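Local coordinates for protein aldehyde dehydrogenase 12 (Zea mays, PDB 6D97) that oxidises L-glutamate gamma-semialdehyde to glutamate with NAD+, the last step of proline catabolism in plants, at residues P104-M109 / A245-F250; L108-I113 / A212-N217; G51-S56 / M234-H239; R165-S170 / A519-W524. All coordinates share one frame; numbering follows the deposited sequence.

Contact 1: residues P104-M109 / A245-F250; sequences PERYLM and AEDMDF
Arg106 leaves helix 105-121 with CG anti to its carbonyl carbon (chi1 -78°) and bends at chi3 (50°), which brings its guanidinium end-on to Asp247. The result is a salt bridge between the first turn of that helix and the turn leading into strand 249-251 of the parallel Rossmann-type sheet. Both terminal nitrogens converge on one carboxylate oxygen: Arg106 NH2 lies 2.8 Å and NH1 3.0 Å from Asp247 OD2. That oxygen stays near the guanidinium plane, but the two groups are far from coplanar, at 63° to each other. NH1 meets the syn lone pair of OD2, whereas NH2 approaches from above the carboxylate plane. A weak third bond joins Arg106 NH1 to Asp247 OD1 at 3.4 Å. The Tyr110 hydroxyl also hydrogen-bonds to OD2, and Arg106 NE hydrogen-bonds His98 ND1, which probably helps fix the guanidinium's rotation. Replacing Arg106 by a leucine would probably leave the buried Asp247 carboxylate without its counter-charge, with only Tyr110 of the partners described here still gripping it. Beside the bridge, the bent end of Met109 places its methyl CE 4.1 Å from Asp247 OD2.

Contact 2: residues L108-I113 / A212-N217; sequences LMYGDI and ALYMGN
Tyr110 drives its ring against Leu213, the two side chains crossing at about a right angle. Its hydroxyl end fits close to the branched tip of the leucine, with Tyr110 OH 3.3 Å from Leu213 CD2 and 3.5 Å from CD1. Further back along the ring, Tyr110 CE1 lies 3.7 Å from Leu213 CD1. Tyr214 touches the root of the same side chain: its ring edge presents CD1 to Tyr110 CB at 3.9 Å. The CB of Tyr214 points away from helix 105-121, but with CG anti to the carbonyl carbon (chi1 -68°) the ring swings back to reach it. One turn along its own helix, Ile113 lays CD1 over one face of the Tyr110 ring, toward the rim. The two hydroxyls are both spoken for, Tyr110 OH by Asp247 and Tyr214 OH by Ser114, whose OG also bonds the Tyr110 carbonyl. A valine in place of Tyr110 would probably open a gap against Leu213 and leave Asp247 without its hydroxyl mate. Leu213 and Tyr214 sit in the last turn of helix 203-214, which a Schellman motif closes at Gly216. The positive phi there (106°) would jam a side chain against the preceding carbonyl. Gly216 N bonds Leu213 O at 3.1 Å, while Ala212 O accepts from both Asn217 N and, on a lone pair at 2.9 Å, Asn217 ND2. Asn217 is held in turn by the backbone nitrogens of Tyr189 and Gly190 through OD1, and by Trp524 O through ND2.

Contact 3: residues G51-S56 / M234-H239; sequences GSWTAS and MIRLLH
Trp53 and Arg236 form a stacked cation-pi pair that joins a short strand to a helix of the NAD-binding fold. The indole leaves the strand with CG anti to its carbonyl carbon (chi1 -70°), turning its broad surface to the arginine. Arg236 reaches it with a chain extended from CG to NE; the final torsion, chi4 -88°, then turns the guanidinium flat against the ring, the planes only 14° apart. Arg236 CZ sits 3.8 Å from the centroid of the five-membered ring, while NH2 lies 3.5 Å from Trp53 CD2. The aliphatic part joins in too, with Arg236 CG 3.5 Å from Trp53 CZ2. Glu232 pairs with Arg236 NE and probably helps hold the plane in this orientation. At the benzo end, Ile235 CG2 packs 3.9 Å from Trp53 CZ2. The indole N-H is satisfied in the ring plane by a water 2.7 Å from Trp53 NE1, and the same water hydrogen-bonds His239 ND1, bridging strand to helix. Strand 52-54 is an outer strand of a mixed sheet and runs nearly antiparallel to helix segment 234-239, the two short axes 11.8 Å apart at closest; Phe48 of the adjoining strand 43-49 meets Trp53 edge-to-face. Helix 229-240 makes the beta-alpha-beta crossover from strand 218-223 to strand 249-251, and its Leu237 and Leu238 pack on helix 105-121, Leu238 also on helix 203-214.

Contact 4: residues R165-S170 / A519-W524; sequences RFLARS and AIKLVW
Lys521 lies across Leu167, the aliphatic arm of a helix 517-524 residue laid over the last residue of short helix 163-167. From a CB directed toward the 165-170 segment, CG stands anti to the lysine's carbonyl carbon and comes 3.8 Å from Leu167 O. CD makes the closest approach, 3.5 Å from the same Leu167 O. Here the chain bends (chi3 -101°), and the turn carries CE over the leucine side chain, 4.0 Å from Leu167 CD2. NZ continues past without touching the segment, which means the lysine serves this contact through its methylenes and not its charge. The other branch of Leu167 faces Ile520: Leu167 CD1 meets Ile520 CG2 at 4.0 Å, the two side chains crossing at about a right angle. Leu167 thus divides its two methyls between neighbouring residues of helix 517-524, joining segments far apart in sequence by apolar packing. The 165-170 segment also lies at subunit interfaces: Ser170 pairs in an antiparallel sheet with a strand of the second subunit, and Arg169 forms a salt bridge with Glu518 of the third subunit. Within the chain, Leu167 and Ile520 both also touch Phe159 and Tyr214, so that helix 203-214 borders the contact. Farther along helix 517-524, Val523 and Trp524 pack on strand 269-273 of the parallel Rossmann-type sheet, and Trp524 NE1 hydrogen-bonds Gln208 of helix 203-214.

The four contacts form a row along the flank of the NAD-binding domain. Contacts 1 and 2 share helix 105-121, with centres about 6 Å apart, and meet where Tyr110 joins Asp247. Contact 3 lies about 14 Å from the centre of contact 1, where Ile235 packs on Phe250; strand 249-251 follows helix 229-240 in the chain. Contact 4 is about 11 Å from contact 2, joined by Asn217 and Trp524. Contacts 3 and 4 are farthest apart, about 26 Å between centres. Along the chain the segments run 51-56, 104-109, 108-113, 165-170, 212-217, 234-239, 245-250, 519-524, so most contacts interleave. Contact 4 brings in helix 517-524 from near the C-terminus; it and contact 1 both touch the second subunit.

Contact 1: residues P104-M109 / A245-F250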
# COMPACT_ATOMS: atom_id res chain seq x y z
N PRO A 104 22.53 -3.51 -3.88
CA PRO A 104 21.15 -3.88 -4.25
C PRO A 104 21.09 -5.00 -5.26
O PRO A 104 20.05 -5.66 -5.37
CB PRO A 104 20.58 -2.57 -4.83
CG PRO A 104 21.77 -1.87 -5.36
CD PRO A 104 22.90 -2.19 -4.42
N GLU A 105 22.17 -5.24 -6.01
CA GLU A 105 22.20 -6.34 -6.96
C GLU A 105 22.00 -7.69 -6.27
O GLU A 105 21.68 -8.67 -6.94
CB GLU A 105 23.51 -6.33 -7.76
CG GLU A 105 24.76 -6.73 -6.98
CD GLU A 105 25.31 -5.61 -6.10
OE1 GLU A 105 24.83 -4.46 -6.22
OE2 GLU A 105 26.21 -5.88 -5.28
N ARG A 106 22.18 -7.75 -4.95
CA ARG A 106 21.92 -8.99 -4.22
C ARG A 106 20.44 -9.32 -4.16
O ARG A 106 20.07 -10.50 -4.06
CB ARG A 106 22.52 -8.92 -2.82
CG ARG A 106 24.02 -9.12 -2.77
CD ARG A 106 24.56 -9.01 -1.35
NE ARG A 106 23.81 -9.83 -0.39
CZ ARG A 106 24.06 -11.12 -0.15
NH1 ARG A 106 25.04 -11.74 -0.79
NH2 ARG A 106 23.33 -11.77 0.75
N TYR A 107 19.57 -8.30 -4.20
CA TYR A 107 18.14 -8.57 -4.35
C TYR A 107 17.86 -9.32 -5.64
O TYR A 107 17.05 -10.25 -5.67
CB TYR A 107 17.33 -7.28 -4.32
CG TYR A 107 17.30 -6.54 -3.01
CD1 TYR A 107 16.62 -7.05 -1.91
CD2 TYR A 107 17.92 -5.30 -2.88
CE1 TYR A 107 16.58 -6.36 -0.72
CE2 TYR A 107 17.89 -4.61 -1.69
CZ TYR A 107 17.22 -5.14 -0.61
OH TYR A 107 17.18 -4.45 0.57
N LEU A 108 18.51 -8.90 -6.73
CA LEU A 108 18.32 -9.56 -8.02
C LEU A 108 18.86 -10.98 -8.00
O LEU A 108 18.26 -11.89 -8.60
CB LEU A 108 18.98 -8.75 -9.13
CG LEU A 108 18.44 -7.33 -9.22
CD1 LEU A 108 18.97 -6.62 -10.46
CD2 LEU A 108 16.93 -7.38 -9.20
N MET A 109 20.00 -11.19 -7.33
CA MET A 109 20.59 -12.52 -7.24
C MET A 109 19.64 -13.50 -6.58
O MET A 109 19.52 -14.65 -7.01
CB MET A 109 21.91 -12.45 -6.47
CG MET A 109 22.61 -13.79 -6.28
SD MET A 109 24.09 -13.61 -5.26
CE MET A 109 23.37 -13.29 -3.65
N ALA A 245 28.13 -19.45 -0.62
CA ALA A 245 28.61 -20.24 0.51
C ALA A 245 28.63 -19.42 1.79
O ALA A 245 28.29 -19.93 2.87
CB ALA A 245 30.01 -20.78 0.20
N GLU A 246 28.99 -18.14 1.70
CA GLU A 246 29.20 -17.33 2.90
C GLU A 246 27.93 -16.69 3.43
O GLU A 246 27.98 -16.03 4.47
CB GLU A 246 30.23 -16.24 2.61
N ASP A 247 26.79 -16.87 2.76
CA ASP A 247 25.58 -16.14 3.12
C ASP A 247 24.81 -16.76 4.29
O ASP A 247 24.02 -16.06 4.92
CB ASP A 247 24.65 -16.00 1.91
CG ASP A 247 25.03 -14.84 1.02
OD1 ASP A 247 26.18 -14.36 1.13
OD2 ASP A 247 24.18 -14.39 0.22
N MET A 248 25.03 -18.04 4.59
CA MET A 248 24.30 -18.65 5.70
C MET A 248 25.11 -19.78 6.31
O MET A 248 26.03 -20.33 5.69
CB MET A 248 22.92 -19.15 5.27
CG MET A 248 22.92 -20.36 4.32
SD MET A 248 22.98 -21.98 5.13
CE MET A 248 21.41 -22.02 5.97
N ASP A 249 24.74 -20.14 7.53
CA ASP A 249 25.32 -21.26 8.25
C ASP A 249 24.23 -22.23 8.67
O ASP A 249 23.06 -21.86 8.82
CB ASP A 249 26.10 -20.79 9.48
CG ASP A 249 27.26 -19.90 9.12
OD1 ASP A 249 28.06 -20.28 8.24
OD2 ASP A 249 27.37 -18.81 9.71
N PHE A 250 24.63 -23.48 8.90
CA PHE A 250 23.72 -24.56 9.25
C PHE A 250 24.31 -25.30 10.44
O PHE A 250 25.39 -25.88 10.33
CB PHE A 250 23.53 -25.50 8.05
CG PHE A 250 22.48 -26.56 8.25
CD1 PHE A 250 21.17 -26.22 8.56
CD2 PHE A 250 22.81 -27.90 8.07
CE1 PHE A 250 20.21 -27.21 8.71
CE2 PHE A 250 21.86 -28.89 8.23
CZ PHE A 250 20.55 -28.55 8.55

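Contact 2: residues L108-I113 / A212-N217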
# COMPACT_ATOMS: atom_id res chain seq x y z
N LEU A 108 18.51 -8.90 -6.73
CA LEU A 108 18.32 -9.56 -8.02
C LEU A 108 18.86 -10.98 -8.00
O LEU A 108 18.26 -11.89 -8.60
CB LEU A 108 18.98 -8.75 -9.13
CG LEU A 108 18.44 -7.33 -9.22
CD1 LEU A 108 18.97 -6.62 -10.46
CD2 LEU A 108 16.93 -7.38 -9.20
N MET A 109 20.00 -11.19 -7.33
CA MET A 109 20.59 -12.52 -7.24
C MET A 109 19.64 -13.50 -6.58
O MET A 109 19.52 -14.65 -7.01
CB MET A 109 21.91 -12.45 -6.47
CG MET A 109 22.61 -13.79 -6.28
SD MET A 109 24.09 -13.61 -5.26
CE MET A 109 23.37 -13.29 -3.65
N TYR A 110 18.96 -13.06 -5.53
CA TYR A 110 18.07 -13.98 -4.84
C TYR A 110 16.78 -14.19 -5.61
O TYR A 110 16.11 -15.22 -5.43
CB TYR A 110 17.81 -13.50 -3.43
CG TYR A 110 18.84 -14.03 -2.48
CD1 TYR A 110 18.75 -15.33 -2.00
CD2 TYR A 110 19.92 -13.26 -2.08
CE1 TYR A 110 19.69 -15.84 -1.15
CE2 TYR A 110 20.86 -13.76 -1.22
CZ TYR A 110 20.75 -15.05 -0.76
OH TYR A 110 21.70 -15.55 0.10
N GLY A 111 16.41 -13.24 -6.47
CA GLY A 111 15.38 -13.53 -7.45
C GLY A 111 15.79 -14.67 -8.36
O GLY A 111 15.01 -15.58 -8.63
N ASP A 112 17.05 -14.64 -8.83
CA ASP A 112 17.54 -15.70 -9.71
C ASP A 112 17.70 -17.02 -8.97
O ASP A 112 17.35 -18.08 -9.51
CB ASP A 112 18.87 -15.28 -10.35
CG ASP A 112 18.70 -14.22 -11.42
OD1 ASP A 112 17.57 -14.08 -11.94
OD2 ASP A 112 19.69 -13.54 -11.74
N ILE A 113 18.25 -16.98 -7.75
CA ILE A 113 18.39 -18.20 -6.96
C ILE A 113 17.04 -18.85 -6.74
O ILE A 113 16.87 -20.07 -6.91
CB ILE A 113 19.08 -17.89 -5.62
CG1 ILE A 113 20.54 -17.50 -5.85
CG2 ILE A 113 18.99 -19.08 -4.68
CD1 ILE A 113 21.18 -16.85 -4.65
N ALA A 212 14.74 -14.42 5.55
CA ALA A 212 15.87 -13.74 6.19
C ALA A 212 16.89 -13.28 5.16
O ALA A 212 17.36 -12.14 5.20
CB ALA A 212 16.52 -14.67 7.21
N LEU A 213 17.23 -14.15 4.20
CA LEU A 213 18.21 -13.79 3.19
C LEU A 213 17.70 -12.68 2.29
O LEU A 213 18.45 -11.77 1.92
CB LEU A 213 18.60 -15.01 2.36
CG LEU A 213 19.48 -16.05 3.06
CD1 LEU A 213 19.56 -17.33 2.24
CD2 LEU A 213 20.86 -15.48 3.31
N TYR A 214 16.41 -12.73 1.92
CA TYR A 214 15.85 -11.74 1.01
C TYR A 214 16.05 -10.32 1.53
O TYR A 214 16.43 -9.42 0.78
CB TYR A 214 14.35 -11.99 0.80
CG TYR A 214 13.99 -13.24 0.03
CD1 TYR A 214 14.90 -13.84 -0.84
CD2 TYR A 214 12.73 -13.82 0.17
CE1 TYR A 214 14.56 -14.98 -1.55
CE2 TYR A 214 12.39 -14.96 -0.53
CZ TYR A 214 13.30 -15.54 -1.39
OH TYR A 214 12.95 -16.68 -2.08
N MET A 215 15.79 -10.10 2.82
CA MET A 215 15.82 -8.75 3.37
C MET A 215 17.23 -8.27 3.68
O MET A 215 17.39 -7.11 4.07
CB MET A 215 14.96 -8.68 4.64
CG MET A 215 13.52 -9.10 4.41
SD MET A 215 12.77 -8.32 2.96
CE MET A 215 12.79 -6.59 3.45
N GLY A 216 18.23 -9.12 3.53
CA GLY A 216 19.61 -8.73 3.73
C GLY A 216 20.27 -9.23 5.00
O GLY A 216 21.33 -8.71 5.36
N ASN A 217 19.69 -10.21 5.68
CA ASN A 217 20.29 -10.76 6.89
C ASN A 217 21.25 -11.90 6.55
O ASN A 217 21.24 -12.44 5.44
CB ASN A 217 19.21 -11.26 7.85
CG ASN A 217 18.16 -10.21 8.15
OD1 ASN A 217 18.38 -9.31 8.95
ND2 ASN A 217 17.00 -10.33 7.50

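Contact 3: residues G51-S56 / M234-H239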
# COMPACT_ATOMS: atom_id res chain seq x y z
N GLY A 51 31.45 -21.37 4.99
CA GLY A 51 31.50 -21.70 3.58
C GLY A 51 31.79 -23.14 3.22
O GLY A 51 32.01 -23.42 2.04
N SER A 52 31.80 -24.06 4.18
CA SER A 52 32.09 -25.45 3.84
C SER A 52 31.32 -26.40 4.74
O SER A 52 30.94 -26.07 5.86
CB SER A 52 33.59 -25.74 3.91
OG SER A 52 34.16 -25.28 5.12
N TRP A 53 31.07 -27.59 4.20
CA TRP A 53 30.45 -28.66 4.97
C TRP A 53 31.45 -29.24 5.97
O TRP A 53 32.60 -29.50 5.63
CB TRP A 53 29.93 -29.75 4.03
CG TRP A 53 28.75 -29.29 3.23
CD1 TRP A 53 28.74 -28.91 1.91
CD2 TRP A 53 27.40 -29.15 3.69
NE1 TRP A 53 27.47 -28.55 1.54
CE2 TRP A 53 26.63 -28.68 2.61
CE3 TRP A 53 26.78 -29.37 4.92
CZ2 TRP A 53 25.26 -28.44 2.73
CZ3 TRP A 53 25.43 -29.12 5.04
CH2 TRP A 53 24.68 -28.67 3.94
N THR A 54 30.98 -29.45 7.20
CA THR A 54 31.87 -29.78 8.30
C THR A 54 31.14 -30.66 9.30
O THR A 54 29.93 -30.53 9.50
CB THR A 54 32.37 -28.51 8.99
OG1 THR A 54 32.98 -28.84 10.24
CG2 THR A 54 31.20 -27.56 9.24
N ALA A 55 31.90 -31.56 9.93
CA ALA A 55 31.34 -32.45 10.93
C ALA A 55 31.45 -31.83 12.31
O ALA A 55 31.32 -30.60 12.46
CB ALA A 55 32.05 -33.81 10.90
N SER A 56 31.68 -32.66 13.32
CA SER A 56 31.83 -32.19 14.69
C SER A 56 32.64 -33.23 15.45
O SER A 56 32.97 -34.30 14.93
CB SER A 56 30.48 -31.95 15.36
OG SER A 56 29.77 -33.16 15.55
N MET A 234 18.26 -29.70 1.13
CA MET A 234 17.74 -28.49 0.49
C MET A 234 18.84 -27.43 0.34
O MET A 234 18.89 -26.73 -0.67
CB MET A 234 16.57 -27.94 1.29
CG MET A 234 15.89 -26.75 0.64
SD MET A 234 15.14 -27.20 -0.94
CE MET A 234 15.13 -25.60 -1.74
N ILE A 235 19.73 -27.33 1.33
CA ILE A 235 20.81 -26.35 1.25
C ILE A 235 21.79 -26.71 0.14
O ILE A 235 22.31 -25.83 -0.55
CB ILE A 235 21.52 -26.23 2.61
CG1 ILE A 235 20.58 -25.57 3.62
CG2 ILE A 235 22.79 -25.42 2.48
CD1 ILE A 235 21.07 -25.66 5.05
N ARG A 236 22.05 -28.01 -0.05
CA ARG A 236 22.90 -28.44 -1.16
C ARG A 236 22.28 -28.06 -2.50
O ARG A 236 22.99 -27.59 -3.40
CB ARG A 236 23.13 -29.95 -1.08
CG ARG A 236 23.84 -30.36 0.18
CD ARG A 236 24.12 -31.85 0.25
NE ARG A 236 24.84 -32.19 1.47
CZ ARG A 236 26.17 -32.16 1.60
NH1 ARG A 236 26.93 -31.83 0.56
NH2 ARG A 236 26.74 -32.47 2.76
N LEU A 237 20.97 -28.24 -2.63
CA LEU A 237 20.27 -27.77 -3.82
C LEU A 237 20.42 -26.26 -3.98
O LEU A 237 20.71 -25.76 -5.07
CB LEU A 237 18.79 -28.17 -3.75
CG LEU A 237 17.77 -27.83 -4.84
CD1 LEU A 237 16.51 -28.68 -4.61
CD2 LEU A 237 17.39 -26.34 -4.91
N LEU A 238 20.21 -25.52 -2.89
CA LEU A 238 20.28 -24.06 -2.96
C LEU A 238 21.67 -23.60 -3.38
O LEU A 238 21.81 -22.63 -4.13
CB LEU A 238 19.88 -23.45 -1.62
CG LEU A 238 18.39 -23.45 -1.29
CD1 LEU A 238 18.15 -23.11 0.17
CD2 LEU A 238 17.66 -22.47 -2.19
N HIS A 239 22.72 -24.28 -2.89
CA HIS A 239 24.07 -23.96 -3.33
C HIS A 239 24.23 -24.20 -4.82
O HIS A 239 24.85 -23.39 -5.52
CB HIS A 239 25.09 -24.78 -2.54
CG HIS A 239 25.31 -24.29 -1.14
ND1 HIS A 239 25.56 -25.15 -0.09
CD2 HIS A 239 25.31 -23.04 -0.62
CE1 HIS A 239 25.72 -24.45 1.02
NE2 HIS A 239 25.57 -23.17 0.73
O HOH W 1 26.73 -27.58 -0.87

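Contact 4: residues R165-S170 / A519-W524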
# COMPACT_ATOMS: atom_id res chain seq x y z
N ARG A 165 13.63 -7.89 -4.89
CA ARG A 165 13.82 -6.45 -5.01
C ARG A 165 12.58 -5.69 -4.53
O ARG A 165 12.69 -4.72 -3.78
CB ARG A 165 14.14 -6.14 -6.48
CG ARG A 165 14.56 -4.71 -6.78
CD ARG A 165 13.97 -4.23 -8.11
NE ARG A 165 14.51 -4.89 -9.29
CZ ARG A 165 15.53 -4.41 -10.01
NH1 ARG A 165 16.12 -3.28 -9.64
NH2 ARG A 165 15.95 -5.07 -11.08
N PHE A 166 11.39 -6.16 -4.94
CA PHE A 166 10.15 -5.49 -4.56
C PHE A 166 9.86 -5.59 -3.07
O PHE A 166 9.10 -4.77 -2.55
CB PHE A 166 8.98 -6.07 -5.35
CG PHE A 166 8.98 -5.68 -6.80
CD1 PHE A 166 9.74 -4.61 -7.26
CD2 PHE A 166 8.18 -6.37 -7.71
CE1 PHE A 166 9.72 -4.25 -8.59
CE2 PHE A 166 8.16 -6.01 -9.05
CZ PHE A 166 8.93 -4.95 -9.49
N LEU A 167 10.42 -6.58 -2.37
CA LEU A 167 10.27 -6.63 -0.92
C LEU A 167 10.94 -5.43 -0.26
O LEU A 167 10.51 -5.00 0.82
CB LEU A 167 10.86 -7.93 -0.36
CG LEU A 167 10.12 -9.24 -0.61
CD1 LEU A 167 10.93 -10.42 -0.09
CD2 LEU A 167 8.75 -9.19 0.05
N ALA A 168 11.98 -4.88 -0.88
CA ALA A 168 12.67 -3.70 -0.39
C ALA A 168 12.05 -2.40 -0.90
O ALA A 168 12.71 -1.35 -0.85
CB ALA A 168 14.15 -3.76 -0.76
N ARG A 169 10.83 -2.46 -1.42
CA ARG A 169 10.08 -1.25 -1.74
C ARG A 169 10.02 -0.34 -0.52
O ARG A 169 9.83 -0.79 0.61
CB ARG A 169 8.67 -1.64 -2.21
CG ARG A 169 7.70 -0.51 -2.52
CD ARG A 169 6.34 -1.12 -2.80
NE ARG A 169 5.31 -0.15 -3.16
CZ ARG A 169 4.74 -0.08 -4.36
NH1 ARG A 169 5.10 -0.93 -5.32
NH2 ARG A 169 3.81 0.83 -4.61
N SER A 170 10.21 0.96 -0.76
CA SER A 170 10.14 1.98 0.27
C SER A 170 9.07 3.00 -0.11
O SER A 170 8.63 3.06 -1.26
CB SER A 170 11.49 2.66 0.47
OG SER A 170 11.93 3.31 -0.72
N ALA A 519 4.70 -11.16 5.78
CA ALA A 519 5.34 -11.96 6.82
C ALA A 519 6.85 -11.82 6.76
O ALA A 519 7.51 -11.69 7.79
CB ALA A 519 4.92 -13.42 6.68
N ILE A 520 7.42 -11.85 5.55
CA ILE A 520 8.86 -11.73 5.40
C ILE A 520 9.33 -10.35 5.88
O ILE A 520 10.32 -10.23 6.61
CB ILE A 520 9.27 -11.98 3.94
CG1 ILE A 520 8.99 -13.44 3.58
CG2 ILE A 520 10.73 -11.63 3.74
CD1 ILE A 520 9.24 -13.74 2.11
N LYS A 521 8.61 -9.30 5.48
CA LYS A 521 9.02 -7.95 5.85
C LYS A 521 8.87 -7.71 7.34
O LYS A 521 9.73 -7.07 7.96
CB LYS A 521 8.22 -6.92 5.05
CG LYS A 521 8.58 -6.87 3.57
CD LYS A 521 7.75 -5.81 2.84
CE LYS A 521 6.60 -6.43 2.06
NZ LYS A 521 5.57 -5.42 1.68
N LEU A 522 7.79 -8.21 7.95
CA LEU A 522 7.60 -8.03 9.39
C LEU A 522 8.68 -8.76 10.18
O LEU A 522 9.25 -8.20 11.13
CB LEU A 522 6.21 -8.52 9.80
CG LEU A 522 6.04 -8.81 11.29
CD1 LEU A 522 5.86 -7.50 12.06
CD2 LEU A 522 4.89 -9.76 11.55
N VAL A 523 8.98 -9.99 9.80
CA VAL A 523 9.85 -10.83 10.61
C VAL A 523 11.32 -10.48 10.40
O VAL A 523 12.11 -10.50 11.34
CB VAL A 523 9.57 -12.32 10.30
CG1 VAL A 523 10.62 -13.20 10.93
CG2 VAL A 523 8.19 -12.71 10.80
N TRP A 524 11.71 -10.14 9.17
CA TRP A 524 13.12 -10.10 8.79
C TRP A 524 13.63 -8.71 8.45
O TRP A 524 14.75 -8.59 7.93
CB TRP A 524 13.36 -11.06 7.63
CG TRP A 524 13.21 -12.47 8.06
CD1 TRP A 524 12.32 -13.40 7.58
CD2 TRP A 524 13.93 -13.11 9.11
NE1 TRP A 524 12.47 -14.58 8.26
CE2 TRP A 524 13.45 -14.44 9.20
CE3 TRP A 524 14.96 -12.70 9.98
CZ2 TRP A 524 13.96 -15.35 10.13
CZ3 TRP A 524 15.45 -13.60 10.89
CH2 TRP A 524 14.96 -14.92 10.96